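Penaeus monodon metallodensovirus major capsid protein (PDB 6WH7) forms the icosahedral virus shell from 60 copies and probably encloses the single-stranded DNA genome, as major capsid proteins of parvoviruses do. Local coordinates at residues I81-N86 against V124-S129; R209-G214 against A289-E294. All coordinates share one frame; numbering follows the deposited sequence.

How the contacts relate
Both contacts bridge the two antiparallel sheets of a jelly-roll barrel, and their centres lie 12 Å apart. Contact 1 runs from strand 79-83 to strand 118-135, and contact 2 from strand 207-211 to strand 287-302. Strands 79-83 and 207-211 belong to one sheet, separated there by strands 270-274 and 157-162. Strands 118-135 and 287-302 are direct antiparallel neighbours in the other, where Thr127 N lies 2.6 Å from Glu294 O in a probable hydrogen bond. Contact 1 closes before contact 2 opens along the chain, yet the two meet in space through Leu128 and Phe291, so both contribute to one apolar interior of the capsid protein's barrel.

Contact 1 (I81-N86 against V124-S129); sequences IVIPWN and VGYTLS
Trp85 and Tyr126 have the nearest CA atoms of segments 81-86 and 124-129, 7.7 Å apart, a separation bridged by side chains. The segments come from opposing sheets of the capsid jelly roll: strand 79-83 leads into an inverse gamma turn centred on Pro84, while 124-129 is extended throughout as part of strand 118-135. Tyr126 reaches across from its strand, CG lying between the backbone N and the carbonyl carbon (chi1 70°), and its phenol ring meets both Ile83 and Trp85. Tyr126 CE2 lies 3.5 Å from both Trp85 CB and Trp85 CE3, touching the methylene and the benzo part of the indole; CE3 comes to the edge of the phenol, near its plane. The two rings sit obliquely, with planes at 66° and the centroids of the Trp85 five-membered ring and the Tyr126 ring 5.5 Å apart. Beyond this pair, His271 on strand 270-274 stacks on the indole and also hydrogen-bonds through ND1 to Tyr126 OH, while Trp85 NE1 bonds Ala269 O. Thus the buried polar ends of both aromatics are satisfied by the 79-83 sheet's neighbouring strand and the residue just before it. The phenol's other neighbour is aliphatic: Ile83 CG2, anti to the backbone N, approaches the hydroxyl end of the ring and lies 3.9 Å from Tyr126 CZ.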
loop_
_atom_site.group_PDB
_atom_site.type_symbol
_atom_site.label_atom_id
_atom_site.label_comp_id
_atom_site.label_asym_id
_atom_site.label_seq_id
_atom_site.Cartn_x
_atom_site.Cartn_y
_atom_site.Cartn_z
ATOM N N ILE A 81 59.744 40.788 72.345
ATOM C CA ILE A 81 58.518 41.298 72.946
ATOM C C ILE A 81 57.580 40.133 73.188
ATOM O O ILE A 81 57.336 39.323 72.292
ATOM C CB ILE A 81 57.852 42.354 72.053
ATOM C CG1 ILE A 81 58.723 43.590 71.938
ATOM C CG2 ILE A 81 56.506 42.740 72.611
ATOM C CD1 ILE A 81 58.902 44.284 73.233
ATOM N N VAL A 82 57.049 40.049 74.396
ATOM C CA VAL A 82 56.139 38.985 74.786
ATOM C C VAL A 82 54.725 39.512 74.633
ATOM O O VAL A 82 54.344 40.477 75.301
ATOM C CB VAL A 82 56.410 38.530 76.225
ATOM C CG1 VAL A 82 55.460 37.435 76.620
ATOM C CG2 VAL A 82 57.842 38.088 76.359
ATOM N N ILE A 83 53.951 38.904 73.745
ATOM C CA ILE A 83 52.583 39.359 73.533
ATOM C C ILE A 83 51.733 38.721 74.620
ATOM O O ILE A 83 51.504 37.506 74.584
ATOM C CB ILE A 83 52.066 38.981 72.139
ATOM C CG1 ILE A 83 53.082 39.356 71.066
ATOM C CG2 ILE A 83 50.758 39.669 71.861
ATOM C CD1 ILE A 83 53.460 40.768 71.073
ATOM N N PRO A 84 51.231 39.474 75.582
ATOM C CA PRO A 84 50.428 38.888 76.661
ATOM C C PRO A 84 49.019 38.565 76.183
ATOM O O PRO A 84 48.030 38.935 76.811
ATOM C CB PRO A 84 50.432 39.989 77.720
ATOM C CG PRO A 84 50.515 41.219 76.939
ATOM C CD PRO A 84 51.333 40.932 75.725
ATOM N N TRP A 85 48.929 37.865 75.064
ATOM C CA TRP A 85 47.655 37.653 74.406
ATOM C C TRP A 85 46.903 36.494 75.020
ATOM O O TRP A 85 45.790 36.196 74.588
ATOM C CB TRP A 85 47.885 37.396 72.922
ATOM C CG TRP A 85 48.280 35.996 72.624
ATOM C CD1 TRP A 85 49.426 35.372 72.983
ATOM C CD2 TRP A 85 47.560 35.074 71.808
ATOM N NE1 TRP A 85 49.433 34.086 72.508
ATOM C CE2 TRP A 85 48.298 33.888 71.768
ATOM C CE3 TRP A 85 46.343 35.130 71.124
ATOM C CZ2 TRP A 85 47.866 32.773 71.072
ATOM C CZ3 TRP A 85 45.921 34.029 70.435
ATOM C CH2 TRP A 85 46.677 32.861 70.414
ATOM N N ASN A 86 47.500 35.813 75.988
ATOM C CA ASN A 86 46.817 34.779 76.737
ATOM C C ASN A 86 46.225 35.286 78.037
ATOM O O ASN A 86 45.676 34.495 78.800
ATOM C CB ASN A 86 47.746 33.589 76.990
ATOM C CG ASN A 86 49.005 33.966 77.705
ATOM O OD1 ASN A 86 49.395 35.126 77.731
ATOM N ND2 ASN A 86 49.652 32.982 78.306
ATOM N N VAL A 124 38.725 34.750 71.327
ATOM C CA VAL A 124 39.589 35.865 71.685
ATOM C C VAL A 124 40.617 36.000 70.573
ATOM O O VAL A 124 41.004 35.015 69.947
ATOM C CB VAL A 124 40.249 35.638 73.063
ATOM C CG1 VAL A 124 41.473 34.748 72.966
ATOM C CG2 VAL A 124 40.526 36.913 73.731
ATOM N N GLY A 125 41.033 37.223 70.293
ATOM C CA GLY A 125 41.945 37.427 69.190
ATOM C C GLY A 125 42.438 38.854 69.135
ATOM O O GLY A 125 41.868 39.757 69.747
ATOM N N TYR A 126 43.518 39.038 68.382
ATOM C CA TYR A 126 44.091 40.358 68.190
ATOM C C TYR A 126 44.648 40.463 66.781
ATOM O O TYR A 126 44.914 39.463 66.119
ATOM C CB TYR A 126 45.178 40.660 69.220
ATOM C CG TYR A 126 46.445 39.866 69.067
ATOM C CD1 TYR A 126 47.528 40.384 68.387
ATOM C CD2 TYR A 126 46.557 38.596 69.592
ATOM C CE1 TYR A 126 48.679 39.670 68.247
ATOM C CE2 TYR A 126 47.710 37.877 69.450
ATOM C CZ TYR A 126 48.766 38.420 68.779
ATOM O OH TYR A 126 49.920 37.699 68.636
ATOM N N THR A 127 44.811 41.698 66.327
ATOM C CA THR A 127 45.311 41.980 64.992
ATOM C C THR A 127 46.456 42.969 65.084
ATOM O O THR A 127 46.326 44.015 65.718
ATOM C CB THR A 127 44.217 42.544 64.089
ATOM O OG1 THR A 127 43.158 41.593 63.966
ATOM C CG2 THR A 127 44.771 42.826 62.722
ATOM N N LEU A 128 47.576 42.625 64.466
ATOM C CA LEU A 128 48.694 43.534 64.273
ATOM C C LEU A 128 48.617 44.098 62.870
ATOM O O LEU A 128 48.510 43.344 61.904
ATOM C CB LEU A 128 50.020 42.814 64.487
ATOM C CG LEU A 128 50.657 42.961 65.856
ATOM C CD1 LEU A 128 49.707 42.588 66.932
ATOM C CD2 LEU A 128 51.864 42.064 65.912
ATOM N N SER A 129 48.663 45.415 62.758
ATOM C CA SER A 129 48.344 46.058 61.501
ATOM C C SER A 129 49.229 47.269 61.285
ATOM O O SER A 129 49.630 47.939 62.234
ATOM C CB SER A 129 46.882 46.479 61.473
ATOM O OG SER A 129 46.602 47.166 60.282
#

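Contact 2 (R209-G214 against A289-E294); sequences RYWKQG and AQFTLE
The interior between the two jelly-roll sheets is filled here by Trp211 of strand 207-211 and Phe291 of strand 287-302. The two side chains cross at about a right angle and form an offset edge-to-face pair, with the edge of the indole turned toward the phenyl face. Their six-membered rings have centroids 6.0 Å apart and planes at 69°. The offset carries the outer corner of the indole toward the root of the phenylalanine: Trp211 CH2 lies 3.7 Å from Phe291 CB, which sits near the indole plane, and Trp211 CZ3 is 4.1 Å from Phe291 CG. Trp211 extends inward with CG anti to its backbone N (chi1 -178°), which carries the benzo end of the indole across to the facing strand. Its NE1 hydrogen-bonds Asp216 O, holding the pyrrole side of the ring within its own part of the chain. Leu131 and Met157 pack on Trp211, while Val70 and Ile72 touch Phe291. Just before Trp211 in the chain, Arg209 and Tyr210 pair antiparallel with a strand of a neighbouring subunit, carrying the sheet on across the interface. Apolar side chains packed between two facing antiparallel sheets are what form the core of a viral jelly roll.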
loop_
_atom_site.group_PDB
_atom_site.type_symbol
_atom_site.label_atom_id
_atom_site.label_comp_id
_atom_site.label_asym_id
_atom_site.label_seq_id
_atom_site.Cartn_x
_atom_site.Cartn_y
_atom_site.Cartn_z
ATOM N N ARG A 209 56.766 34.667 61.363
ATOM C CA ARG A 209 56.387 35.492 60.226
ATOM C C ARG A 209 57.309 36.692 60.174
ATOM O O ARG A 209 57.432 37.419 61.160
ATOM C CB ARG A 209 54.935 35.947 60.330
ATOM C CG ARG A 209 53.946 34.838 60.159
ATOM C CD ARG A 209 52.535 35.321 60.356
ATOM N NE ARG A 209 51.588 34.233 60.170
ATOM C CZ ARG A 209 51.304 33.336 61.101
ATOM N NH1 ARG A 209 51.898 33.398 62.279
ATOM N NH2 ARG A 209 50.434 32.372 60.856
ATOM N N TYR A 210 57.962 36.899 59.038
ATOM C CA TYR A 210 58.723 38.121 58.833
ATOM C C TYR A 210 57.763 39.123 58.225
ATOM O O TYR A 210 57.323 38.962 57.086
ATOM C CB TYR A 210 59.943 37.919 57.942
ATOM C CG TYR A 210 60.973 36.960 58.476
ATOM C CD1 TYR A 210 60.975 36.580 59.797
ATOM C CD2 TYR A 210 62.034 36.568 57.695
ATOM C CE1 TYR A 210 61.929 35.735 60.292
ATOM C CE2 TYR A 210 63.013 35.735 58.184
ATOM C CZ TYR A 210 62.956 35.323 59.484
ATOM O OH TYR A 210 63.926 34.493 59.983
ATOM N N TRP A 211 57.444 40.155 58.982
ATOM C CA TRP A 211 56.349 41.044 58.651
ATOM C C TRP A 211 56.931 42.396 58.292
ATOM O O TRP A 211 57.701 42.973 59.061
ATOM C CB TRP A 211 55.354 41.095 59.806
ATOM C CG TRP A 211 54.154 41.931 59.604
ATOM C CD1 TRP A 211 53.229 41.799 58.625
ATOM C CD2 TRP A 211 53.615 42.876 60.528
ATOM N NE1 TRP A 211 52.206 42.685 58.807
ATOM C CE2 TRP A 211 52.415 43.349 59.984
ATOM C CE3 TRP A 211 54.050 43.397 61.750
ATOM C CZ2 TRP A 211 51.651 44.321 60.610
ATOM C CZ3 TRP A 211 53.287 44.352 62.367
ATOM C CH2 TRP A 211 52.105 44.812 61.800
ATOM N N LYS A 212 56.581 42.878 57.112
ATOM C CA LYS A 212 57.245 43.998 56.480
ATOM C C LYS A 212 56.258 45.141 56.339
ATOM O O LYS A 212 55.045 44.948 56.424
ATOM C CB LYS A 212 57.789 43.593 55.113
ATOM C CG LYS A 212 58.864 42.534 55.176
ATOM C CD LYS A 212 59.399 42.203 53.811
ATOM C CE LYS A 212 60.608 41.282 53.896
ATOM N NZ LYS A 212 60.256 39.880 54.258
ATOM N N GLN A 213 56.787 46.346 56.171
ATOM C CA GLN A 213 55.928 47.468 55.840
ATOM C C GLN A 213 55.162 47.159 54.567
ATOM O O GLN A 213 55.735 46.690 53.582
ATOM C CB GLN A 213 56.740 48.743 55.662
ATOM C CG GLN A 213 57.387 49.269 56.908
ATOM C CD GLN A 213 58.120 50.554 56.638
ATOM O OE1 GLN A 213 58.515 50.818 55.509
ATOM N NE2 GLN A 213 58.286 51.373 57.660
ATOM N N GLY A 214 53.863 47.406 54.592
ATOM C CA GLY A 214 53.023 47.133 53.462
ATOM C C GLY A 214 52.391 45.764 53.459
ATOM O O GLY A 214 51.458 45.534 52.687
ATOM N N ALA A 289 59.676 49.632 65.774
ATOM C CA ALA A 289 58.475 49.302 65.037
ATOM C C ALA A 289 57.282 50.004 65.651
ATOM O O ALA A 289 57.144 50.057 66.872
ATOM C CB ALA A 289 58.232 47.794 65.012
ATOM N N GLN A 290 56.444 50.565 64.794
ATOM C CA GLN A 290 55.093 50.936 65.163
ATOM C C GLN A 290 54.119 50.060 64.396
ATOM O O GLN A 290 54.341 49.736 63.230
ATOM C CB GLN A 290 54.752 52.383 64.831
ATOM C CG GLN A 290 53.440 52.758 65.470
ATOM C CD GLN A 290 52.751 53.891 64.806
ATOM O OE1 GLN A 290 53.182 54.361 63.765
ATOM N NE2 GLN A 290 51.670 54.340 65.393
ATOM N N PHE A 291 53.027 49.702 65.048
ATOM C CA PHE A 291 51.912 49.063 64.373
ATOM C C PHE A 291 50.657 49.363 65.169
ATOM O O PHE A 291 50.703 49.999 66.222
ATOM C CB PHE A 291 52.154 47.563 64.204
ATOM C CG PHE A 291 52.536 46.870 65.466
ATOM C CD1 PHE A 291 51.581 46.356 66.311
ATOM C CD2 PHE A 291 53.859 46.748 65.812
ATOM C CE1 PHE A 291 51.943 45.736 67.463
ATOM C CE2 PHE A 291 54.218 46.129 66.958
ATOM C CZ PHE A 291 53.263 45.617 67.784
ATOM N N THR A 292 49.530 48.906 64.652
ATOM C CA THR A 292 48.245 49.083 65.301
ATOM C C THR A 292 47.836 47.766 65.934
ATOM O O THR A 292 47.891 46.718 65.285
ATOM C CB THR A 292 47.193 49.545 64.298
ATOM O OG1 THR A 292 47.629 50.759 63.687
ATOM C CG2 THR A 292 45.884 49.797 64.986
ATOM N N LEU A 293 47.450 47.814 67.197
ATOM C CA LEU A 293 46.966 46.645 67.911
ATOM C C LEU A 293 45.459 46.766 68.052
ATOM O O LEU A 293 44.968 47.638 68.769
ATOM C CB LEU A 293 47.635 46.518 69.275
ATOM C CG LEU A 293 47.111 45.368 70.122
ATOM C CD1 LEU A 293 47.394 44.061 69.440
ATOM C CD2 LEU A 293 47.730 45.397 71.487
ATOM N N GLU A 294 44.733 45.902 67.361
ATOM C CA GLU A 294 43.299 45.748 67.542
ATOM C C GLU A 294 43.032 44.395 68.171
ATOM O O GLU A 294 43.291 43.361 67.553
ATOM C CB GLU A 294 42.550 45.868 66.219
ATOM C CG GLU A 294 42.447 47.259 65.678
ATOM C CD GLU A 294 41.722 47.297 64.358
ATOM O OE1 GLU A 294 41.562 46.227 63.740
ATOM O OE2 GLU A 294 41.281 48.386 63.949
#